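PDB 1RCU: TIGR00725 family protein from Thermotoga maritima, which is of unknown function but belongs to the SLOG superfamily, whose Rossmann-like domains are thought to bind nucleotide-related ligands. Local coordinates for residues G33-S38 against E42-C47; C47-R52 against W180-A185; Q75-R78 against T83-G86; G130-I135 against G152-R157. All blocks are in the same frame, centred on the assembly; numbering follows the deposited sequence.

Interaction 1. Residues G33-S38 against E42-C47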
loop_
_atom_site.group_PDB
_atom_site.type_symbol
_atom_site.label_atom_id
_atom_site.label_comp_id
_atom_site.label_asym_id
_atom_site.label_seq_id
_atom_site.Cartn_x
_atom_site.Cartn_y
_atom_site.Cartn_z
ATOM N N GLY A 33 4.901 -22.127 6.902
ATOM C CA GLY A 33 5.405 -23.418 6.472
ATOM C C GLY A 33 4.516 -24.580 6.885
ATOM O O GLY A 33 3.560 -24.387 7.631
ATOM N N PRO A 34 4.817 -25.812 6.440
ATOM C CA PRO A 34 3.949 -26.924 6.829
ATOM C C PRO A 34 3.861 -27.181 8.328
ATOM O O PRO A 34 4.856 -27.286 9.039
ATOM C CB PRO A 34 4.531 -28.100 6.058
ATOM C CG PRO A 34 5.976 -27.831 6.151
ATOM C CD PRO A 34 6.079 -26.327 5.880
ATOM N N VAL A 35 2.625 -27.285 8.783
ATOM C CA VAL A 35 2.304 -27.506 10.177
ATOM C C VAL A 35 2.810 -28.846 10.725
ATOM O O VAL A 35 3.075 -28.980 11.918
ATOM C CB VAL A 35 0.767 -27.354 10.360
ATOM C CG1 VAL A 35 0.219 -28.400 11.293
ATOM C CG2 VAL A 35 0.458 -25.971 10.894
ATOM N N ASN A 36 2.976 -29.820 9.839
ATOM C CA ASN A 36 3.424 -31.171 10.189
ATOM C C ASN A 36 4.940 -31.410 10.226
ATOM O O ASN A 36 5.386 -32.521 10.518
ATOM C CB ASN A 36 2.778 -32.155 9.207
ATOM C CG ASN A 36 2.423 -31.495 7.873
ATOM O OD1 ASN A 36 3.226 -30.747 7.297
ATOM N ND2 ASN A 36 1.222 -31.779 7.373
ATOM N N LYS A 37 5.732 -30.378 9.952
ATOM C CA LYS A 37 7.182 -30.535 9.938
ATOM C C LYS A 37 7.908 -29.470 10.749
ATOM O O LYS A 37 7.300 -28.490 11.162
ATOM C CB LYS A 37 7.648 -30.552 8.478
ATOM C CG LYS A 37 6.896 -31.630 7.701
ATOM C CD LYS A 37 7.299 -31.805 6.248
ATOM C CE LYS A 37 6.410 -32.867 5.589
ATOM N NZ LYS A 37 6.926 -33.358 4.277
ATOM N N SER A 38 9.199 -29.676 10.994
ATOM C CA SER A 38 9.989 -28.717 11.758
ATOM C C SER A 38 10.090 -27.398 11.004
ATOM O O SER A 38 9.996 -27.375 9.782
ATOM C CB SER A 38 11.391 -29.263 12.002
ATOM O OG SER A 38 11.354 -30.409 12.832
ATOM N N GLU A 42 7.221 -28.971 16.332
ATOM C CA GLU A 42 7.660 -29.014 17.723
ATOM C C GLU A 42 6.885 -28.022 18.567
ATOM O O GLU A 42 6.845 -28.141 19.781
ATOM C CB GLU A 42 9.150 -28.653 17.833
ATOM C CG GLU A 42 10.151 -29.690 17.342
ATOM C CD GLU A 42 10.110 -29.917 15.837
ATOM O OE1 GLU A 42 10.123 -28.930 15.067
ATOM O OE2 GLU A 42 10.081 -31.098 15.428
ATOM N N LEU A 43 6.281 -27.034 17.921
ATOM C CA LEU A 43 5.551 -25.992 18.632
ATOM C C LEU A 43 4.030 -26.166 18.623
ATOM O O LEU A 43 3.282 -25.227 18.881
ATOM C CB LEU A 43 5.934 -24.628 18.043
ATOM C CG LEU A 43 7.326 -24.048 18.353
ATOM C CD1 LEU A 43 8.384 -25.127 18.371
ATOM C CD2 LEU A 43 7.653 -22.983 17.316
ATOM N N ARG A 44 3.580 -27.383 18.347
ATOM C CA ARG A 44 2.155 -27.671 18.281
ATOM C C ARG A 44 1.374 -27.417 19.571
ATOM O O ARG A 44 0.411 -26.659 19.579
ATOM C CB ARG A 44 1.937 -29.111 17.834
ATOM C CG ARG A 44 0.521 -29.381 17.391
ATOM C CD ARG A 44 0.308 -30.838 17.066
ATOM N NE ARG A 44 -0.596 -30.980 15.927
ATOM C CZ ARG A 44 -0.255 -30.728 14.661
ATOM N NH1 ARG A 44 0.978 -30.323 14.359
ATOM N NH2 ARG A 44 -1.150 -30.865 13.689
ATOM N N ASP A 45 1.788 -28.059 20.655
ATOM C CA ASP A 45 1.117 -27.888 21.931
ATOM C C ASP A 45 1.065 -26.435 22.395
ATOM O O ASP A 45 0.013 -25.964 22.826
ATOM C CB ASP A 45 1.782 -28.743 23.020
ATOM C CG ASP A 45 1.690 -30.228 22.741
ATOM O OD1 ASP A 45 0.741 -30.645 22.046
ATOM O OD2 ASP A 45 2.560 -30.978 23.236
ATOM N N ILE A 46 2.183 -25.717 22.323
ATOM C CA ILE A 46 2.157 -24.324 22.752
ATOM C C ILE A 46 1.238 -23.496 21.863
ATOM O O ILE A 46 0.475 -22.673 22.365
ATOM C CB ILE A 46 3.567 -23.651 22.793
ATOM C CG1 ILE A 46 4.490 -24.282 21.755
ATOM C CG2 ILE A 46 4.130 -23.704 24.207
ATOM C CD1 ILE A 46 5.804 -24.790 22.307
ATOM N N CYS A 47 1.286 -23.727 20.554
ATOM C CA CYS A 47 0.422 -22.989 19.630
ATOM C C CYS A 47 -1.062 -23.230 19.913
ATOM O O CYS A 47 -1.861 -22.290 19.887
ATOM C CB CYS A 47 0.708 -23.355 18.164
ATOM S SG CYS A 47 2.199 -22.620 17.475
#
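Ser38 and Glu42 meet at one end of this surface contact, and Val35 and Arg44 at the other; the glutamate illustrates how a bend in the side chain can turn a carboxylate back toward a residue shortly before it in the chain. From CB, Glu42 sets off with CG anti to its carbonyl carbon (chi1 -73°), then bends at chi2, 67°, which swings the carboxylate round to the serine. CD comes to 3.3 Å from Ser38 OG. OE1 reaches that hydroxyl at 2.9 Å and also lies 3.3 Å from Ser38 CA, while OE2 stands 3.0 Å from Ser38 OG. The hydroxyl's one proton can go to only one of these oxygens at a time; which is not settled, and either bond would be weak.

At the other end the long chain of Arg44, bent at chi3, crosses that of Val35 at about a right angle. Its NH1 and NH2 both touch Val35 CG1 at 3.7 Å, and NH1 gives a weak, bent hydrogen bond of 3.5 Å to Val35 O, which lies at the guanidinium edge, in its plane. A type I turn from Pro34 to Lys37 presents this carbonyl, and Val35 also rests on Glu71 and Leu72 of helix 68-79. The arrangement belongs to the loop that follows strand 25-30 of a Rossmann-like parallel sheet, folded back on the start of helix 44-56, with Leu43 as the N-cap residue.

Interaction 2. Residues C47-R52 against W180-A185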
loop_
_atom_site.group_PDB
_atom_site.type_symbol
_atom_site.label_atom_id
_atom_site.label_comp_id
_atom_site.label_asym_id
_atom_site.label_seq_id
_atom_site.Cartn_x
_atom_site.Cartn_y
_atom_site.Cartn_z
ATOM N N CYS A 47 1.286 -23.727 20.554
ATOM C CA CYS A 47 0.422 -22.989 19.630
ATOM C C CYS A 47 -1.062 -23.230 19.913
ATOM O O CYS A 47 -1.861 -22.290 19.887
ATOM C CB CYS A 47 0.708 -23.355 18.164
ATOM S SG CYS A 47 2.199 -22.620 17.475
ATOM N N LEU A 48 -1.427 -24.487 20.174
ATOM C CA LEU A 48 -2.816 -24.841 20.461
ATOM C C LEU A 48 -3.239 -24.295 21.806
ATOM O O LEU A 48 -4.375 -23.846 21.950
ATOM C CB LEU A 48 -3.021 -26.359 20.477
ATOM C CG LEU A 48 -3.047 -27.156 19.171
ATOM C CD1 LEU A 48 -3.243 -28.640 19.494
ATOM C CD2 LEU A 48 -4.159 -26.646 18.271
ATOM N N GLU A 49 -2.344 -24.340 22.796
ATOM C CA GLU A 49 -2.700 -23.819 24.109
ATOM C C GLU A 49 -2.919 -22.323 24.012
ATOM O O GLU A 49 -3.874 -21.808 24.570
ATOM C CB GLU A 49 -1.632 -24.087 25.172
ATOM C CG GLU A 49 -2.115 -23.678 26.582
ATOM C CD GLU A 49 -1.013 -23.673 27.637
ATOM O OE1 GLU A 49 0.155 -23.938 27.285
ATOM O OE2 GLU A 49 -1.321 -23.387 28.816
ATOM N N LEU A 50 -2.044 -21.630 23.292
ATOM C CA LEU A 50 -2.162 -20.189 23.147
ATOM C C LEU A 50 -3.494 -19.812 22.517
ATOM O O LEU A 50 -4.181 -18.913 22.998
ATOM C CB LEU A 50 -1.004 -19.634 22.300
ATOM C CG LEU A 50 -1.134 -18.134 21.995
ATOM C CD1 LEU A 50 -1.128 -17.355 23.293
ATOM C CD2 LEU A 50 -0.007 -17.658 21.105
ATOM N N GLY A 51 -3.851 -20.518 21.447
ATOM C CA GLY A 51 -5.092 -20.252 20.741
ATOM C C GLY A 51 -6.338 -20.477 21.569
ATOM O O GLY A 51 -7.251 -19.645 21.584
ATOM N N ARG A 52 -6.377 -21.607 22.259
ATOM C CA ARG A 52 -7.512 -21.949 23.091
ATOM C C ARG A 52 -7.665 -20.961 24.243
ATOM O O ARG A 52 -8.758 -20.470 24.521
ATOM C CB ARG A 52 -7.328 -23.358 23.637
ATOM C CG ARG A 52 -7.198 -24.429 22.581
ATOM C CD ARG A 52 -7.408 -25.761 23.238
ATOM N NE ARG A 52 -7.247 -26.891 22.332
ATOM C CZ ARG A 52 -6.226 -27.737 22.370
ATOM N NH1 ARG A 52 -5.264 -27.576 23.263
ATOM N NH2 ARG A 52 -6.188 -28.763 21.535
ATOM N N TRP A 180 7.654 -17.304 29.402
ATOM C CA TRP A 180 8.134 -18.643 29.079
ATOM C C TRP A 180 7.018 -19.656 29.102
ATOM O O TRP A 180 7.256 -20.853 29.030
ATOM C CB TRP A 180 9.219 -19.075 30.062
ATOM C CG TRP A 180 10.448 -18.260 29.927
ATOM C CD1 TRP A 180 10.681 -17.013 30.453
ATOM C CD2 TRP A 180 11.604 -18.597 29.168
ATOM N NE1 TRP A 180 11.922 -16.557 30.059
ATOM C CE2 TRP A 180 12.506 -17.515 29.269
ATOM C CE3 TRP A 180 11.966 -19.713 28.401
ATOM C CZ2 TRP A 180 13.748 -17.522 28.637
ATOM C CZ3 TRP A 180 13.213 -19.721 27.762
ATOM C CH2 TRP A 180 14.085 -18.633 27.886
ATOM N N THR A 181 5.788 -19.175 29.166
ATOM C CA THR A 181 4.652 -20.072 29.244
ATOM C C THR A 181 3.412 -19.381 28.719
ATOM O O THR A 181 3.298 -18.163 28.827
ATOM C CB THR A 181 4.459 -20.491 30.713
ATOM O OG1 THR A 181 4.815 -21.865 30.856
ATOM C CG2 THR A 181 3.051 -20.280 31.172
ATOM N N VAL A 182 2.487 -20.142 28.145
ATOM C CA VAL A 182 1.266 -19.538 27.636
ATOM C C VAL A 182 0.545 -18.844 28.783
ATOM O O VAL A 182 0.092 -17.700 28.651
ATOM C CB VAL A 182 0.320 -20.587 27.001
ATOM C CG1 VAL A 182 -0.935 -19.914 26.468
ATOM C CG2 VAL A 182 1.041 -21.306 25.885
ATOM N N GLU A 183 0.459 -19.526 29.918
ATOM C CA GLU A 183 -0.217 -18.952 31.069
ATOM C C GLU A 183 0.447 -17.637 31.470
ATOM O O GLU A 183 -0.234 -16.682 31.856
ATOM C CB GLU A 183 -0.212 -19.937 32.237
ATOM C CG GLU A 183 -1.060 -19.491 33.409
ATOM C CD GLU A 183 -1.152 -20.545 34.493
ATOM O OE1 GLU A 183 -0.140 -20.780 35.190
ATOM O OE2 GLU A 183 -2.244 -21.141 34.642
ATOM N N GLU A 184 1.771 -17.586 31.361
ATOM C CA GLU A 184 2.510 -16.380 31.705
ATOM C C GLU A 184 2.174 -15.281 30.695
ATOM O O GLU A 184 1.964 -14.130 31.067
ATOM C CB GLU A 184 4.019 -16.661 31.699
ATOM C CG GLU A 184 4.855 -15.618 32.419
ATOM C CD GLU A 184 6.331 -15.963 32.420
ATOM O OE1 GLU A 184 6.667 -17.171 32.419
ATOM O OE2 GLU A 184 7.157 -15.028 32.443
ATOM N N ALA A 185 2.112 -15.656 29.420
ATOM C CA ALA A 185 1.799 -14.727 28.332
ATOM C C ALA A 185 0.456 -14.009 28.498
ATOM O O ALA A 185 0.383 -12.780 28.438
ATOM C CB ALA A 185 1.815 -15.468 26.996
#
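Val182 carries most of this contact, lying against Glu49 and Leu50 of helix 44-56. Its CG1 lies over the helix backbone, 3.6 Å from Leu50 CA, and meets Leu50 CD1 at 4.1 Å where the two side chains cross obliquely. Its other flank is covered by Glu49, which runs past it in the opposite direction: with CG anti to the backbone N (chi1 -173°) and the chain extended beyond, the carboxylate carbon CD comes to 3.4 Å from Val182 CB. Glu49 OE1 reaches Val182 CG2 at 3.1 Å, a polar atom set against a methyl. The aliphatic part takes its share, CG lying 3.9 Å from Val182 CG1. Cutting Glu49 back to an alanine is likely to uncover this outer flank of Val182 and open a gap beside its CB and CG2.

The outer side is looser. Glu183 directs its end away from helix 44-56, and its OE2 stands 6.3 Å from Glu49 OE2, so the like charges are kept apart. No hydrogen bond spans the segments. Inward, Leu50 packs on Val123 and Ile125 of strand 121-125 and Ala185 on Ala179 of strand 176-179. Helix 44-56 thus lies over the parallel sheet with helix 182-190 along one flank, and its Cys47 and Leu48 touch helix 68-79.

Interaction 3. Residues Q75-R78 against T83-G86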
loop_
_atom_site.group_PDB
_atom_site.type_symbol
_atom_site.label_atom_id
_atom_site.label_comp_id
_atom_site.label_asym_id
_atom_site.label_seq_id
_atom_site.Cartn_x
_atom_site.Cartn_y
_atom_site.Cartn_z
ATOM N N GLN A 75 -6.504 -22.955 14.843
ATOM C CA GLN A 75 -7.211 -24.187 15.175
ATOM C C GLN A 75 -7.591 -24.128 16.651
ATOM O O GLN A 75 -8.711 -24.452 17.040
ATOM C CB GLN A 75 -6.319 -25.403 14.936
ATOM C CG GLN A 75 -7.006 -26.752 15.107
ATOM C CD GLN A 75 -6.008 -27.897 15.061
ATOM O OE1 GLN A 75 -5.238 -28.021 14.102
ATOM N NE2 GLN A 75 -6.010 -28.735 16.091
ATOM N N GLY A 76 -6.642 -23.693 17.468
ATOM C CA GLY A 76 -6.885 -23.601 18.894
ATOM C C GLY A 76 -7.990 -22.633 19.252
ATOM O O GLY A 76 -8.769 -22.887 20.173
ATOM N N VAL A 77 -8.067 -21.523 18.527
ATOM C CA VAL A 77 -9.085 -20.528 18.801
ATOM C C VAL A 77 -10.454 -21.073 18.415
ATOM O O VAL A 77 -11.416 -20.972 19.182
ATOM C CB VAL A 77 -8.822 -19.223 18.025
ATOM C CG1 VAL A 77 -9.968 -18.259 18.253
ATOM C CG2 VAL A 77 -7.507 -18.595 18.467
ATOM N N ARG A 78 -10.543 -21.663 17.229
ATOM C CA ARG A 78 -11.813 -22.212 16.757
ATOM C C ARG A 78 -12.254 -23.382 17.623
ATOM O O ARG A 78 -13.438 -23.548 17.920
ATOM C CB ARG A 78 -11.709 -22.665 15.311
ATOM C CG ARG A 78 -11.464 -21.530 14.361
ATOM C CD ARG A 78 -12.619 -20.552 14.310
ATOM N NE ARG A 78 -13.336 -20.622 13.037
ATOM C CZ ARG A 78 -14.440 -21.333 12.844
ATOM N NH1 ARG A 78 -15.031 -21.350 11.658
ATOM N NH2 ARG A 78 -14.957 -22.013 13.847
ATOM N N THR A 83 -13.173 -16.378 17.977
ATOM C CA THR A 83 -13.113 -15.862 16.616
ATOM C C THR A 83 -11.680 -15.498 16.273
ATOM O O THR A 83 -10.978 -14.888 17.078
ATOM C CB THR A 83 -13.948 -14.583 16.429
ATOM O OG1 THR A 83 -15.312 -14.846 16.760
ATOM C CG2 THR A 83 -13.870 -14.108 14.962
ATOM N N VAL A 84 -11.244 -15.876 15.080
ATOM C CA VAL A 84 -9.896 -15.565 14.641
ATOM C C VAL A 84 -9.969 -15.065 13.204
ATOM O O VAL A 84 -10.544 -15.701 12.317
ATOM C CB VAL A 84 -8.950 -16.797 14.789
ATOM C CG1 VAL A 84 -9.552 -17.991 14.142
ATOM C CG2 VAL A 84 -7.557 -16.489 14.202
ATOM N N VAL A 85 -9.391 -13.894 12.992
ATOM C CA VAL A 85 -9.411 -13.238 11.692
ATOM C C VAL A 85 -8.042 -13.225 11.020
ATOM O O VAL A 85 -7.042 -12.844 11.636
ATOM C CB VAL A 85 -9.903 -11.789 11.852
ATOM C CG1 VAL A 85 -9.764 -11.040 10.522
ATOM C CG2 VAL A 85 -11.344 -11.785 12.341
ATOM N N GLY A 86 -8.018 -13.629 9.751
ATOM C CA GLY A 86 -6.776 -13.659 9.005
ATOM C C GLY A 86 -6.620 -12.522 8.014
ATOM O O GLY A 86 -7.556 -12.176 7.294
#
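Val77 and Val84 bury equal areas and form the centre of this contact, with the backbone of Thr83 completing the surface. Val77 points from helix 68-79 toward the strand, and its CB stands 4.0 Å from Val84 CB. Because its CG1 is anti to the backbone N (chi1 175°), that methyl reaches beyond its partner's branch point: it lies 3.9 Å from Val84 CB and also 3.7 Å from Thr83 O. Thr83 therefore takes part through its main chain, its own side chain leaving in the other direction, and the carbonyl is touched by a methyl group without any polar bond across the segments.

Val84 points back toward the helix. Its CG1 sits between the backbone N and the carbonyl carbon, chi1 51°, and this rotation brings it against the aliphatic part of Arg78, whose CD it meets at 4.0 Å. The arginine, bent at chi2 and chi3, crosses the valine at about a right angle; CG and CD, not the guanidinium, lie against this methyl.

The contact closes the beta-alpha-beta unit of strand 60-63, helix 68-79 and strand 84-88. Val77 also packs on Val61 of the first strand and on Ala55 of helix 44-56, while Thr83 and Val85 form backbone hydrogen bonds with Val61; beyond, Val85 packs on Val100 of the second subunit.

Interaction 4. Residues G130-I135 against G152-R157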
loop_
_atom_site.group_PDB
_atom_site.type_symbol
_atom_site.label_atom_id
_atom_site.label_comp_id
_atom_site.label_asym_id
_atom_site.label_seq_id
_atom_site.Cartn_x
_atom_site.Cartn_y
_atom_site.Cartn_z
ATOM N N GLY A 130 10.092 -12.777 8.416
ATOM C CA GLY A 130 8.800 -12.124 8.472
ATOM C C GLY A 130 8.384 -11.753 9.883
ATOM O O GLY A 130 7.933 -10.635 10.165
ATOM N N THR A 131 8.538 -12.708 10.782
ATOM C CA THR A 131 8.163 -12.518 12.171
ATOM C C THR A 131 9.051 -11.453 12.825
ATOM O O THR A 131 8.620 -10.706 13.719
ATOM C CB THR A 131 8.258 -13.869 12.921
ATOM O OG1 THR A 131 7.368 -14.813 12.305
ATOM C CG2 THR A 131 7.880 -13.709 14.389
ATOM N N ALA A 132 10.292 -11.377 12.358
ATOM C CA ALA A 132 11.237 -10.406 12.879
ATOM C C ALA A 132 10.795 -8.994 12.492
ATOM O O ALA A 132 10.823 -8.073 13.309
ATOM C CB ALA A 132 12.623 -10.701 12.332
ATOM N N ILE A 133 10.383 -8.843 11.239
ATOM C CA ILE A 133 9.928 -7.564 10.721
ATOM C C ILE A 133 8.668 -7.133 11.464
ATOM O O ILE A 133 8.479 -5.943 11.748
ATOM C CB ILE A 133 9.628 -7.660 9.204
ATOM C CG1 ILE A 133 10.929 -7.881 8.437
ATOM C CG2 ILE A 133 8.915 -6.398 8.722
ATOM C CD1 ILE A 133 10.738 -8.144 6.963
ATOM N N GLU A 134 7.812 -8.104 11.775
ATOM C CA GLU A 134 6.582 -7.823 12.504
ATOM C C GLU A 134 6.840 -7.411 13.954
ATOM O O GLU A 134 6.158 -6.531 14.471
ATOM C CB GLU A 134 5.642 -9.040 12.440
ATOM C CG GLU A 134 5.184 -9.289 11.016
ATOM C CD GLU A 134 4.461 -10.596 10.827
ATOM O OE1 GLU A 134 4.775 -11.569 11.539
ATOM O OE2 GLU A 134 3.584 -10.652 9.946
ATOM N N ILE A 135 7.811 -8.055 14.599
ATOM C CA ILE A 135 8.164 -7.749 15.977
ATOM C C ILE A 135 8.708 -6.308 16.017
ATOM O O ILE A 135 8.294 -5.501 16.847
ATOM C CB ILE A 135 9.233 -8.762 16.520
ATOM C CG1 ILE A 135 8.599 -10.151 16.705
ATOM C CG2 ILE A 135 9.821 -8.257 17.824
ATOM C CD1 ILE A 135 9.622 -11.269 16.966
ATOM N N GLY A 152 12.136 -20.678 20.034
ATOM C CA GLY A 152 13.125 -20.484 18.989
ATOM C C GLY A 152 12.902 -19.396 17.946
ATOM O O GLY A 152 12.057 -18.503 18.114
ATOM N N GLY A 153 13.686 -19.478 16.864
ATOM C CA GLY A 153 13.605 -18.524 15.772
ATOM C C GLY A 153 13.967 -17.116 16.202
ATOM O O GLY A 153 14.839 -16.931 17.042
ATOM N N TRP A 154 13.295 -16.117 15.642
ATOM C CA TRP A 154 13.577 -14.743 16.012
ATOM C C TRP A 154 12.983 -14.331 17.356
ATOM O O TRP A 154 13.408 -13.330 17.949
ATOM C CB TRP A 154 13.085 -13.806 14.914
ATOM C CG TRP A 154 14.130 -13.474 13.918
ATOM C CD1 TRP A 154 14.263 -13.987 12.667
ATOM C CD2 TRP A 154 15.184 -12.538 14.087
ATOM N NE1 TRP A 154 15.338 -13.422 12.031
ATOM C CE2 TRP A 154 15.924 -12.522 12.885
ATOM C CE3 TRP A 154 15.580 -11.700 15.141
ATOM C CZ2 TRP A 154 17.048 -11.695 12.706
ATOM C CZ3 TRP A 154 16.694 -10.885 14.966
ATOM C CH2 TRP A 154 17.413 -10.888 13.756
ATOM N N THR A 155 12.010 -15.098 17.850
ATOM C CA THR A 155 11.388 -14.753 19.125
ATOM C C THR A 155 12.439 -14.830 20.218
ATOM O O THR A 155 12.463 -14.011 21.131
ATOM C CB THR A 155 10.200 -15.680 19.445
ATOM O OG1 THR A 155 9.214 -15.559 18.408
ATOM C CG2 THR A 155 9.554 -15.299 20.765
ATOM N N ASP A 156 13.333 -15.804 20.105
ATOM C CA ASP A 156 14.397 -15.956 21.089
ATOM C C ASP A 156 15.608 -15.128 20.687
ATOM O O ASP A 156 16.242 -14.486 21.524
ATOM C CB ASP A 156 14.789 -17.434 21.234
ATOM C CG ASP A 156 13.823 -18.220 22.117
ATOM O OD1 ASP A 156 13.712 -19.450 21.937
ATOM O OD2 ASP A 156 13.180 -17.619 23.011
ATOM N N ARG A 157 15.919 -15.128 19.400
ATOM C CA ARG A 157 17.068 -14.383 18.902
ATOM C C ARG A 157 16.997 -12.871 19.214
ATOM O O ARG A 157 18.007 -12.273 19.581
ATOM C CB ARG A 157 17.213 -14.607 17.386
ATOM C CG ARG A 157 18.513 -14.063 16.808
ATOM C CD ARG A 157 18.691 -14.365 15.326
ATOM N NE ARG A 157 18.676 -15.795 15.045
ATOM C CZ ARG A 157 17.660 -16.431 14.471
ATOM N NH1 ARG A 157 16.579 -15.762 14.109
ATOM N NH2 ARG A 157 17.718 -17.739 14.273
#
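Ala132 and Trp154 bring their CA atoms to 5.8 Å where the segments of helices 129-140 and 153-157 lie near each other, the axes 9.1 Å apart at closest and inclined at 49°. Here a small side chain meets a large flat one. Ala132 CB stands over a face of the indole, 3.5 Å from the centroid of the five-membered ring of Trp154 and only 9° off its normal: a CH-pi contact. The methyl is nearest to CG, again at 3.5 Å, with the other pyrrole atoms close around it. This placement of the ring goes with a Trp154 chi1 of -93°, away from the usual staggered values.

Arg157 NH1 lies over the opposite face of the Trp154 indole, about 3.2 Å above the plane and toward the rim, the guanidinium turned edge-on to the ring. Trp154 NE1 is hydrogen-bonded to Leu168 O of the third subunit, whose Leu136 also touches Ala132. With a leucine at Trp154, that carbonyl of the third subunit would probably lose its donor and the methyl of Ala132 its aromatic cover.

One turn further on, Ile135 reaches across with CD1, which lies 4.4 Å from Trp154 O and 4.5 Å from Thr155 CA, a looser touch. Thr155 OG1 is engaged with Gly126 O and Ser124 OG, which ties the short helix 153-157 to the end of strand 121-125. From helix 129-140, Thr131 and Ile135 pack on Ser124 of the same strand, and Thr131 also on Val29 of strand 25-30.

The four contacts sample one Rossmann-like domain built on a parallel sheet. Interactions 1 and 2 follow each other along helix 44-56, sharing Cys47, with centres about 14 Å apart. Interaction 3, nested within the long loop that interaction 2 closes, has its centre about 14 Å from that of interaction 2, and the two touch where helices 44-56 and 68-79 pack: Arg52 CG is 3.3 Å from Gly76 O. Interaction 4 is nested in the same loop but stands apart, its centre about 21 Å from that of interaction 3, on the opposite side of the chain's centre. Interaction 3 lies beside the second subunit and interaction 4 beside the third, so both reach borders between chains.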